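L-asparagine oxygenase (Streptomyces coelicolor, PDB 2OG5) catalyses the iron(II)- and 2-oxoglutarate-dependent hydroxylation of L-asparagine at C3, giving the (2S,3S)-3-hydroxyasparagine that is built into the calcium-dependent lipopeptide antibiotic. Local coordinates at residues G98-R103 with L301-N306; M135-L140 with F191-C196; E181-E186 with D261-L266; H187-V192 with R329-T334. All coordinates share one frame; numbering follows the deposited sequence.

Contact 1: G98-R103 with L301-N306; sequences GAIVLR and LAIVDN
I100 and I303 stand side by side and point the same way from an antiparallel strand pair, with I100 CG2 3.7 Å from I303 CB. The CG1 branch of I100 lies anti to the backbone N (chi1 -178°) and runs on away from the partner strand, which leaves the short CG2 methyl to meet I303. L102 and L301, the other hydrogen-bonded pair, project from the same face but touch more lightly, their CD2 methyls 4.4 Å apart. On the reverse face sit the small pairs A99 with V304 and V101 with A302; here V101 CG2 comes to 4.2 Å from A302 CB. Paired N-H...O bonds flank each large couple: I303 N to I100 O is 2.9 Å and L301 N to L102 O 2.8 Å, both close to straight. D305 N closes the ladder on G98 O at 2.9 Å, an oxygen that also accepts from T309 OG1. The D305 carboxylate turns instead to S94 and R307. The I100, L102, L301 and I303 face is roofed by two helices: L87 and F90 of helix 81-92 meet I100, L102 and I303, while helix 128-140 reaches L301 and I303. Strand 99-103 continues the sheet to strand 37-39, and strand 301-305 to strand 191-196, placing this pair within the large sheet of the jelly-roll core.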
# COMPACT_ATOMS: atom_id res chain seq x y z
N GLY A 98 -2.34 11.10 -6.44
CA GLY A 98 -1.59 10.57 -5.31
C GLY A 98 -1.17 9.13 -5.48
O GLY A 98 -1.15 8.36 -4.51
N ALA A 99 -0.82 8.75 -6.70
CA ALA A 99 -0.47 7.37 -7.02
C ALA A 99 0.37 7.30 -8.28
O ALA A 99 0.29 8.17 -9.14
CB ALA A 99 -1.74 6.54 -7.20
N ILE A 100 1.19 6.26 -8.37
CA ILE A 100 1.99 6.00 -9.55
C ILE A 100 1.94 4.50 -9.84
O ILE A 100 1.81 3.70 -8.91
CB ILE A 100 3.46 6.51 -9.38
CG1 ILE A 100 4.28 6.28 -10.65
CG2 ILE A 100 4.15 5.86 -8.20
CD1 ILE A 100 5.60 7.07 -10.65
N VAL A 101 1.99 4.13 -11.11
CA VAL A 101 2.15 2.73 -11.48
C VAL A 101 3.39 2.59 -12.36
O VAL A 101 3.59 3.39 -13.27
CB VAL A 101 0.91 2.17 -12.16
CG1 VAL A 101 1.11 0.70 -12.51
CG2 VAL A 101 -0.28 2.34 -11.26
N LEU A 102 4.25 1.63 -12.02
CA LEU A 102 5.41 1.28 -12.82
C LEU A 102 5.10 -0.07 -13.47
O LEU A 102 4.59 -0.96 -12.80
CB LEU A 102 6.67 1.16 -11.96
CG LEU A 102 7.46 2.41 -11.56
CD1 LEU A 102 6.58 3.48 -11.01
CD2 LEU A 102 8.52 1.99 -10.55
N ARG A 103 5.42 -0.21 -14.75
CA ARG A 103 5.11 -1.44 -15.50
C ARG A 103 6.40 -2.01 -16.05
O ARG A 103 7.25 -1.26 -16.51
CB ARG A 103 4.17 -1.12 -16.65
CG ARG A 103 2.91 -0.39 -16.24
CD ARG A 103 2.03 -0.10 -17.43
NE ARG A 103 0.88 0.72 -17.05
CZ ARG A 103 -0.40 0.35 -17.13
NH1 ARG A 103 -0.74 -0.85 -17.59
NH2 ARG A 103 -1.35 1.19 -16.76
N LEU A 301 3.73 -2.45 -10.54
CA LEU A 301 3.89 -1.99 -9.16
C LEU A 301 3.11 -0.70 -8.97
O LEU A 301 3.46 0.31 -9.58
CB LEU A 301 5.37 -1.73 -8.87
CG LEU A 301 5.73 -1.15 -7.50
CD1 LEU A 301 5.36 -2.13 -6.40
CD2 LEU A 301 7.23 -0.80 -7.43
N ALA A 302 2.06 -0.75 -8.15
CA ALA A 302 1.27 0.42 -7.82
C ALA A 302 1.79 0.97 -6.51
O ALA A 302 1.99 0.20 -5.57
CB ALA A 302 -0.20 0.06 -7.68
N ILE A 303 2.02 2.27 -6.45
CA ILE A 303 2.47 2.92 -5.22
C ILE A 303 1.47 4.02 -4.89
O ILE A 303 1.26 4.94 -5.69
CB ILE A 303 3.87 3.51 -5.36
CG1 ILE A 303 4.87 2.45 -5.83
CG2 ILE A 303 4.34 4.15 -4.03
CD1 ILE A 303 6.27 3.01 -6.13
N VAL A 304 0.82 3.88 -3.74
CA VAL A 304 -0.22 4.79 -3.29
C VAL A 304 0.33 5.68 -2.17
O VAL A 304 0.95 5.19 -1.24
CB VAL A 304 -1.43 4.00 -2.77
CG1 VAL A 304 -2.54 4.92 -2.31
CG2 VAL A 304 -1.95 3.02 -3.86
N ASP A 305 0.16 6.99 -2.31
CA ASP A 305 0.53 7.94 -1.28
C ASP A 305 -0.58 7.95 -0.24
O ASP A 305 -1.64 8.54 -0.44
CB ASP A 305 0.74 9.32 -1.89
CG ASP A 305 1.24 10.34 -0.88
OD1 ASP A 305 1.06 10.09 0.33
OD2 ASP A 305 1.78 11.39 -1.30
N ASN A 306 -0.32 7.27 0.87
CA ASN A 306 -1.32 7.05 1.90
C ASN A 306 -1.63 8.28 2.73
O ASN A 306 -2.54 8.23 3.58
CB ASN A 306 -0.84 5.90 2.81
CG ASN A 306 -1.95 5.33 3.69
OD1 ASN A 306 -3.06 5.05 3.21
ND2 ASN A 306 -1.64 5.11 4.97

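Contact 2: M135-L140 with F191-C196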
# COMPACT_ATOMS: atom_id res chain seq x y z
N MET A 135 13.82 -3.15 -2.28
CA MET A 135 14.68 -2.14 -2.92
C MET A 135 13.92 -0.83 -3.09
O MET A 135 14.40 0.23 -2.70
CB MET A 135 15.20 -2.63 -4.28
CG MET A 135 16.26 -3.70 -4.18
SD MET A 135 17.03 -4.14 -5.77
CE MET A 135 15.66 -4.93 -6.62
N THR A 136 12.70 -0.90 -3.61
CA THR A 136 11.91 0.31 -3.83
C THR A 136 11.58 1.01 -2.51
O THR A 136 11.62 2.23 -2.43
CB THR A 136 10.62 0.03 -4.61
OG1 THR A 136 10.94 -0.70 -5.80
CG2 THR A 136 9.91 1.33 -4.98
N ALA A 137 11.26 0.23 -1.48
CA ALA A 137 10.98 0.81 -0.17
C ALA A 137 12.16 1.61 0.35
O ALA A 137 12.00 2.69 0.90
CB ALA A 137 10.62 -0.30 0.83
N CYS A 138 13.37 1.06 0.16
CA CYS A 138 14.58 1.75 0.59
C CYS A 138 14.90 3.00 -0.24
O CYS A 138 15.62 3.89 0.23
CB CYS A 138 15.77 0.79 0.59
SG CYS A 138 15.73 -0.45 1.86
N GLY A 139 14.40 3.06 -1.47
CA GLY A 139 14.50 4.26 -2.29
C GLY A 139 13.57 5.38 -1.87
O GLY A 139 13.93 6.56 -1.94
N LEU A 140 12.35 5.03 -1.45
CA LEU A 140 11.35 6.02 -1.04
C LEU A 140 11.46 6.43 0.42
O LEU A 140 10.95 7.47 0.83
CB LEU A 140 9.94 5.50 -1.32
CG LEU A 140 9.49 5.56 -2.77
CD1 LEU A 140 8.18 4.79 -2.94
CD2 LEU A 140 9.34 7.01 -3.22
N PHE A 191 3.61 5.36 2.24
CA PHE A 191 3.24 4.76 0.95
C PHE A 191 2.86 3.31 1.14
O PHE A 191 3.44 2.61 1.99
CB PHE A 191 4.37 4.84 -0.09
CG PHE A 191 4.84 6.24 -0.36
CD1 PHE A 191 4.13 7.08 -1.22
CD2 PHE A 191 6.00 6.71 0.21
CE1 PHE A 191 4.56 8.36 -1.46
CE2 PHE A 191 6.44 8.01 -0.04
CZ PHE A 191 5.71 8.83 -0.86
N VAL A 192 1.91 2.84 0.32
CA VAL A 192 1.58 1.42 0.22
C VAL A 192 1.93 0.97 -1.19
O VAL A 192 1.46 1.57 -2.16
CB VAL A 192 0.09 1.17 0.47
CG1 VAL A 192 -0.25 -0.32 0.32
CG2 VAL A 192 -0.30 1.67 1.87
N MET A 193 2.78 -0.05 -1.29
CA MET A 193 3.22 -0.60 -2.57
C MET A 193 2.61 -1.96 -2.80
O MET A 193 2.66 -2.81 -1.91
CB MET A 193 4.75 -0.71 -2.59
CG MET A 193 5.44 0.61 -2.34
SD MET A 193 7.20 0.56 -2.70
CE MET A 193 7.73 -0.63 -1.49
N LEU A 194 2.05 -2.15 -3.99
CA LEU A 194 1.43 -3.41 -4.38
C LEU A 194 2.06 -3.90 -5.68
O LEU A 194 1.90 -3.26 -6.73
CB LEU A 194 -0.06 -3.18 -4.60
CG LEU A 194 -0.87 -2.80 -3.37
CD1 LEU A 194 -2.26 -2.32 -3.78
CD2 LEU A 194 -0.94 -3.98 -2.42
N LEU A 195 2.80 -5.00 -5.59
CA LEU A 195 3.43 -5.62 -6.76
C LEU A 195 2.58 -6.79 -7.22
O LEU A 195 2.31 -7.71 -6.44
CB LEU A 195 4.85 -6.10 -6.43
CG LEU A 195 5.64 -6.84 -7.51
CD1 LEU A 195 5.93 -5.92 -8.70
CD2 LEU A 195 6.91 -7.43 -6.92
N CYS A 196 2.18 -6.78 -8.48
CA CYS A 196 1.35 -7.86 -9.00
C CYS A 196 2.20 -9.02 -9.49
O CYS A 196 3.06 -8.85 -10.36
CB CYS A 196 0.47 -7.34 -10.14
SG CYS A 196 -0.55 -8.63 -10.88
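M193 extends from strand 191-196 and lays its thioether against the last turns of helix 128-140, where T136 and A137 receive it. This is the dense part of the contact. T136 CG2 comes to 3.6 Å from M193 SD, and the CE methyl sits 3.7 Å from A137 CB, close to the A137 backbone N as well. The M193 chain is extended at chi2 and then bends at chi3 (-64°), so that SD stays beside the threonine methyl while CE turns off toward A137. T136 turns only its methyl to the sulfur; its hydroxyl is bonded to V132 O one turn back. Toward the helix C-terminus the fit slackens. L140 CD1 stands 4.3 Å from M193 SD and equally far from F191 CD2, approaching that ring obliquely. Strand and helix run nearly antiparallel, at 157°, with their short axes 10.4 Å apart, so side chains span the gap, M193 reaching the helix backbone. C138 and G139, on the side of the helix remote from the strand, are partly exposed, C138 lying against helix 66-76. Nothing polar joins the two segments: all five touching residues are buried, and their side chains meet through carbon and sulfur, with I303 and V332 of the flanking strands also contacting M193 and L140. Such apolar helix-on-sheet packing covers the outer face of the major sheet in the jelly-roll fold of Fe(II)/2-oxoglutarate oxygenases.

Contact 3: E181-E186 with D261-L266. With NA (sodium ion), chain B.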
# COMPACT_ATOMS: atom_id res chain seq x y z
N GLU A 181 -4.59 3.14 4.65
CA GLU A 181 -4.03 1.97 5.32
C GLU A 181 -3.72 2.30 6.78
O GLU A 181 -3.03 3.27 7.06
CB GLU A 181 -2.76 1.52 4.61
CG GLU A 181 -2.29 0.13 5.01
CD GLU A 181 -3.23 -0.95 4.55
OE1 GLU A 181 -3.98 -0.72 3.58
OE2 GLU A 181 -3.25 -2.03 5.18
N ASN A 182 -4.23 1.47 7.68
CA ASN A 182 -3.99 1.58 9.11
C ASN A 182 -4.25 3.00 9.60
O ASN A 182 -3.44 3.58 10.33
CB ASN A 182 -2.56 1.11 9.49
CG ASN A 182 -2.32 -0.37 9.14
OD1 ASN A 182 -1.16 -0.81 9.00
ND2 ASN A 182 -3.39 -1.13 9.00
N ALA A 183 -5.41 3.53 9.21
CA ALA A 183 -5.78 4.92 9.49
C ALA A 183 -5.69 5.27 10.97
O ALA A 183 -5.34 6.40 11.32
CB ALA A 183 -7.20 5.21 8.96
N PHE A 184 -5.99 4.31 11.84
CA PHE A 184 -5.94 4.53 13.29
C PHE A 184 -4.55 4.84 13.82
O PHE A 184 -4.43 5.40 14.91
CB PHE A 184 -6.45 3.28 14.02
CG PHE A 184 -5.47 2.13 14.04
CD1 PHE A 184 -4.66 1.91 15.15
CD2 PHE A 184 -5.34 1.27 12.95
CE1 PHE A 184 -3.74 0.85 15.16
CE2 PHE A 184 -4.42 0.22 12.97
CZ PHE A 184 -3.63 0.01 14.07
N HIS A 185 -3.51 4.44 13.10
CA HIS A 185 -2.15 4.40 13.68
C HIS A 185 -1.37 5.69 13.42
O HIS A 185 -1.35 6.19 12.29
CB HIS A 185 -1.42 3.19 13.10
CG HIS A 185 -0.25 2.73 13.92
ND1 HIS A 185 0.88 3.49 14.09
CD2 HIS A 185 -0.03 1.56 14.56
CE1 HIS A 185 1.75 2.82 14.84
NE2 HIS A 185 1.22 1.65 15.13
N GLU A 186 -0.73 6.20 14.47
CA GLU A 186 0.11 7.40 14.39
C GLU A 186 1.21 7.29 13.35
O GLU A 186 1.57 8.28 12.72
CB GLU A 186 0.73 7.67 15.77
CG GLU A 186 1.70 8.85 15.82
CD GLU A 186 2.37 9.04 17.18
OE1 GLU A 186 2.13 8.22 18.11
OE2 GLU A 186 3.16 10.00 17.30
N ASP A 261 -3.63 16.55 4.05
CA ASP A 261 -3.61 15.10 4.15
C ASP A 261 -4.96 14.65 4.68
O ASP A 261 -5.76 15.47 5.15
CB ASP A 261 -2.51 14.63 5.11
CG ASP A 261 -1.11 14.95 4.62
OD1 ASP A 261 -0.90 15.15 3.41
OD2 ASP A 261 -0.20 14.97 5.47
N LEU A 262 -5.24 13.35 4.64
CA LEU A 262 -6.43 12.83 5.32
C LEU A 262 -6.19 11.51 6.04
O LEU A 262 -5.20 10.83 5.81
CB LEU A 262 -7.62 12.72 4.37
CG LEU A 262 -7.77 11.47 3.51
CD1 LEU A 262 -9.11 11.56 2.79
CD2 LEU A 262 -6.60 11.34 2.53
N ARG A 263 -7.12 11.19 6.93
CA ARG A 263 -7.05 9.99 7.74
C ARG A 263 -8.48 9.48 7.90
O ARG A 263 -9.27 10.06 8.66
CB ARG A 263 -6.42 10.34 9.09
CG ARG A 263 -6.20 9.17 10.01
CD ARG A 263 -5.40 9.60 11.22
NE ARG A 263 -6.25 10.14 12.27
CZ ARG A 263 -6.61 9.49 13.37
NH1 ARG A 263 -6.25 8.23 13.60
NH2 ARG A 263 -7.37 10.10 14.26
N VAL A 264 -8.83 8.44 7.15
CA VAL A 264 -10.19 7.91 7.19
C VAL A 264 -10.23 6.45 6.76
O VAL A 264 -9.41 6.01 5.95
CB VAL A 264 -11.14 8.76 6.29
CG1 VAL A 264 -10.87 8.53 4.80
CG2 VAL A 264 -12.62 8.49 6.62
N ASP A 265 -11.18 5.72 7.33
CA ASP A 265 -11.48 4.36 6.89
C ASP A 265 -12.99 4.27 6.84
O ASP A 265 -13.63 4.36 7.88
CB ASP A 265 -10.88 3.35 7.87
CG ASP A 265 -11.09 1.91 7.45
OD1 ASP A 265 -12.16 1.60 6.90
OD2 ASP A 265 -10.18 1.09 7.69
N LEU A 266 -13.56 4.15 5.65
CA LEU A 266 -15.03 4.22 5.53
C LEU A 266 -15.72 3.02 6.18
O LEU A 266 -16.93 3.08 6.43
CB LEU A 266 -15.47 4.45 4.08
CG LEU A 266 -15.21 5.89 3.60
CD1 LEU A 266 -15.42 5.99 2.11
CD2 LEU A 266 -16.10 6.89 4.32
NA NA B . -5.42 -1.42 2.37
O HOH W 1 -7.58 1.59 8.03
O HOH W 2 -5.56 -2.74 3.81
O HOH W 3 -6.16 -3.00 1.31
O HOH W 4 -3.63 -2.75 1.14
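The loop after strand 176-179 carries E181, the carboxylate of the two-histidine, one-carboxylate iron site, and a type I turn from N182 to H185 leans on residues 263-265. A183 lies at the centre of the join. Its carbonyl O accepts from R263 NH1 at 3.1 Å (N-H...O 154°), the donor tilted 27° from the carbonyl plane. The arginine starts extended, CG anti to its own N, then bends at chi3 (86°), folding CG and CD over A183 O as the guanidinium comes round to it. On the other side of the turn residue, A183 CB rests 3.8 Å from V264 O, and a water takes the A183 N-H (3.1 Å) while donating to D265 OD2 (2.7 Å); the other oxygen, OD1, is held by the backbone N-H groups of A267 and A268. Beyond the turn, E181 OE1 binds the sodium ion at 2.0 Å; H179, H311 and three waters fill the other positions. Sodium thus occupies the iron site here. A charged donor and a water-relayed carboxylate satisfy both polar backbone atoms of A183 from the 263-265 side, two residues after the metal ligand E181 and next to the asparagine-binding N182.

Contact 4: H187-V192 with R329-T334; sequences HRPDFV and RTFVLT
V332 O is gripped by two successive backbone N-H groups, D190 N at 2.9 Å and F191 N at 3.2 Å, a classic beta bulge at the start of strand 191-196. V332 N answers by donating to F191 O, so the antiparallel pairing with strand 326-333 picks up directly after the bulge. The D190 side chain reaches on to the residue after the end of strand 326-333: OD2 receives T334 N at 2.9 Å, met from above the carboxylate plane, and T334 OG1 lies 3.0 Å from the same oxygen. T334 CG2 also crosses to F191 CE2 at 3.5 Å, while V332 CG1 comes to the edge of the F191 ring. On the opposite face, the pyrrolidine of P189 lies side by side with F331, its CG over one ring face in a CH-pi contact 3.7 Å from the centroid. V192 flanks the same ring obliquely through CG2. Its CG1, anti to the backbone N (chi1 178°), instead touches the aliphatic part of R329. This arginine binds L-asparagine; its NH2 is bonded to Q156, and its guanidinium, near N170, makes long, weak ion pairs with E181 and E149. H187 O is buried by the contact with no polar partner in the model, and the methyl L333 CD2 rests against it at 3.6 Å.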
# COMPACT_ATOMS: atom_id res chain seq x y z
N HIS A 187 1.75 6.08 13.18
CA HIS A 187 2.83 5.82 12.23
C HIS A 187 2.36 4.91 11.11
O HIS A 187 3.10 4.05 10.65
CB HIS A 187 4.03 5.22 12.96
CG HIS A 187 4.62 6.15 13.97
ND1 HIS A 187 5.14 7.37 13.62
CD2 HIS A 187 4.76 6.03 15.31
CE1 HIS A 187 5.58 7.98 14.71
NE2 HIS A 187 5.36 7.19 15.75
N ARG A 188 1.13 5.15 10.66
CA ARG A 188 0.60 4.42 9.52
C ARG A 188 1.50 4.60 8.29
O ARG A 188 2.26 5.56 8.20
CB ARG A 188 -0.82 4.89 9.24
CG ARG A 188 -0.94 6.34 8.82
CD ARG A 188 -2.40 6.76 8.86
NE ARG A 188 -2.56 8.21 8.74
CZ ARG A 188 -2.43 9.08 9.74
NH1 ARG A 188 -2.13 8.68 10.97
NH2 ARG A 188 -2.61 10.37 9.51
N PRO A 189 1.43 3.65 7.34
CA PRO A 189 2.30 3.76 6.18
C PRO A 189 2.19 5.12 5.50
O PRO A 189 1.09 5.67 5.38
CB PRO A 189 1.78 2.65 5.27
CG PRO A 189 1.24 1.65 6.22
CD PRO A 189 0.59 2.44 7.30
N ASP A 190 3.31 5.62 5.01
CA ASP A 190 3.32 6.82 4.16
C ASP A 190 3.03 6.45 2.72
O ASP A 190 2.26 7.15 2.05
CB ASP A 190 4.63 7.55 4.34
CG ASP A 190 4.82 8.02 5.77
OD1 ASP A 190 4.01 8.84 6.24
OD2 ASP A 190 5.74 7.51 6.46
N PHE A 191 3.61 5.36 2.24
CA PHE A 191 3.24 4.76 0.95
C PHE A 191 2.86 3.31 1.14
O PHE A 191 3.44 2.61 1.99
CB PHE A 191 4.37 4.84 -0.09
CG PHE A 191 4.84 6.24 -0.36
CD1 PHE A 191 4.13 7.08 -1.22
CD2 PHE A 191 6.00 6.71 0.21
CE1 PHE A 191 4.56 8.36 -1.46
CE2 PHE A 191 6.44 8.01 -0.04
CZ PHE A 191 5.71 8.83 -0.86
N VAL A 192 1.91 2.84 0.32
CA VAL A 192 1.58 1.42 0.22
C VAL A 192 1.93 0.97 -1.19
O VAL A 192 1.46 1.57 -2.16
CB VAL A 192 0.09 1.17 0.47
CG1 VAL A 192 -0.25 -0.32 0.32
CG2 VAL A 192 -0.30 1.67 1.87
N ARG A 329 2.71 -6.97 -0.96
CA ARG A 329 2.56 -5.63 -0.44
C ARG A 329 3.68 -5.31 0.54
O ARG A 329 4.02 -6.11 1.41
CB ARG A 329 1.22 -5.51 0.28
CG ARG A 329 0.94 -4.10 0.77
CD ARG A 329 -0.39 -4.03 1.45
NE ARG A 329 -0.39 -4.81 2.68
CZ ARG A 329 -1.48 -5.08 3.39
NH1 ARG A 329 -2.66 -4.65 2.99
NH2 ARG A 329 -1.37 -5.81 4.48
N THR A 330 4.23 -4.10 0.41
CA THR A 330 5.17 -3.55 1.37
C THR A 330 4.81 -2.11 1.68
O THR A 330 4.47 -1.34 0.79
CB THR A 330 6.60 -3.63 0.84
OG1 THR A 330 6.95 -5.01 0.75
CG2 THR A 330 7.59 -2.92 1.75
N PHE A 331 4.87 -1.78 2.97
CA PHE A 331 4.67 -0.42 3.46
C PHE A 331 5.98 0.35 3.51
O PHE A 331 7.03 -0.22 3.83
CB PHE A 331 4.09 -0.44 4.87
CG PHE A 331 2.79 -1.19 5.00
CD1 PHE A 331 1.79 -1.07 4.06
CD2 PHE A 331 2.56 -2.02 6.10
CE1 PHE A 331 0.59 -1.75 4.19
CE2 PHE A 331 1.37 -2.71 6.24
CZ PHE A 331 0.38 -2.56 5.29
N VAL A 332 5.91 1.65 3.21
CA VAL A 332 7.06 2.54 3.31
C VAL A 332 6.80 3.64 4.33
O VAL A 332 5.73 4.26 4.33
CB VAL A 332 7.34 3.20 1.96
CG1 VAL A 332 8.60 4.06 2.03
CG2 VAL A 332 7.47 2.13 0.87
N LEU A 333 7.81 3.86 5.17
CA LEU A 333 7.86 4.97 6.10
C LEU A 333 8.87 5.98 5.56
O LEU A 333 10.03 5.65 5.32
CB LEU A 333 8.23 4.49 7.51
CG LEU A 333 7.18 3.55 8.13
CD1 LEU A 333 7.74 2.85 9.39
CD2 LEU A 333 5.89 4.28 8.45
N THR A 334 8.40 7.20 5.32
CA THR A 334 9.26 8.24 4.77
C THR A 334 10.32 8.74 5.75
O THR A 334 11.36 9.20 5.31
CB THR A 334 8.44 9.43 4.28
OG1 THR A 334 7.42 9.73 5.25
CG2 THR A 334 7.79 9.08 2.95

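Contacts 1, 2 and 4 meet in one mixed sheet: strand 191-196 lies between strands 301-305 and 326-333, and helix 128-140 packs on it. Their centres are about 8 to 12 Å apart, and contacts 2 and 4 share F191 and V192. Contact 3 lies off this sheet, its centre about 12 Å from that of contact 4 and about 18 to 19 Å from the others. Along the chain, contacts 2 and 3 nest inside the loop closed by contact 1; contact 4 crosses it. N306 ties the parts together, bonding to E181 N and P189 O. Strand 326-333 supplies the asparagine-binding R329 and the contact 3 loop the metal ligand E181, meeting at the active site.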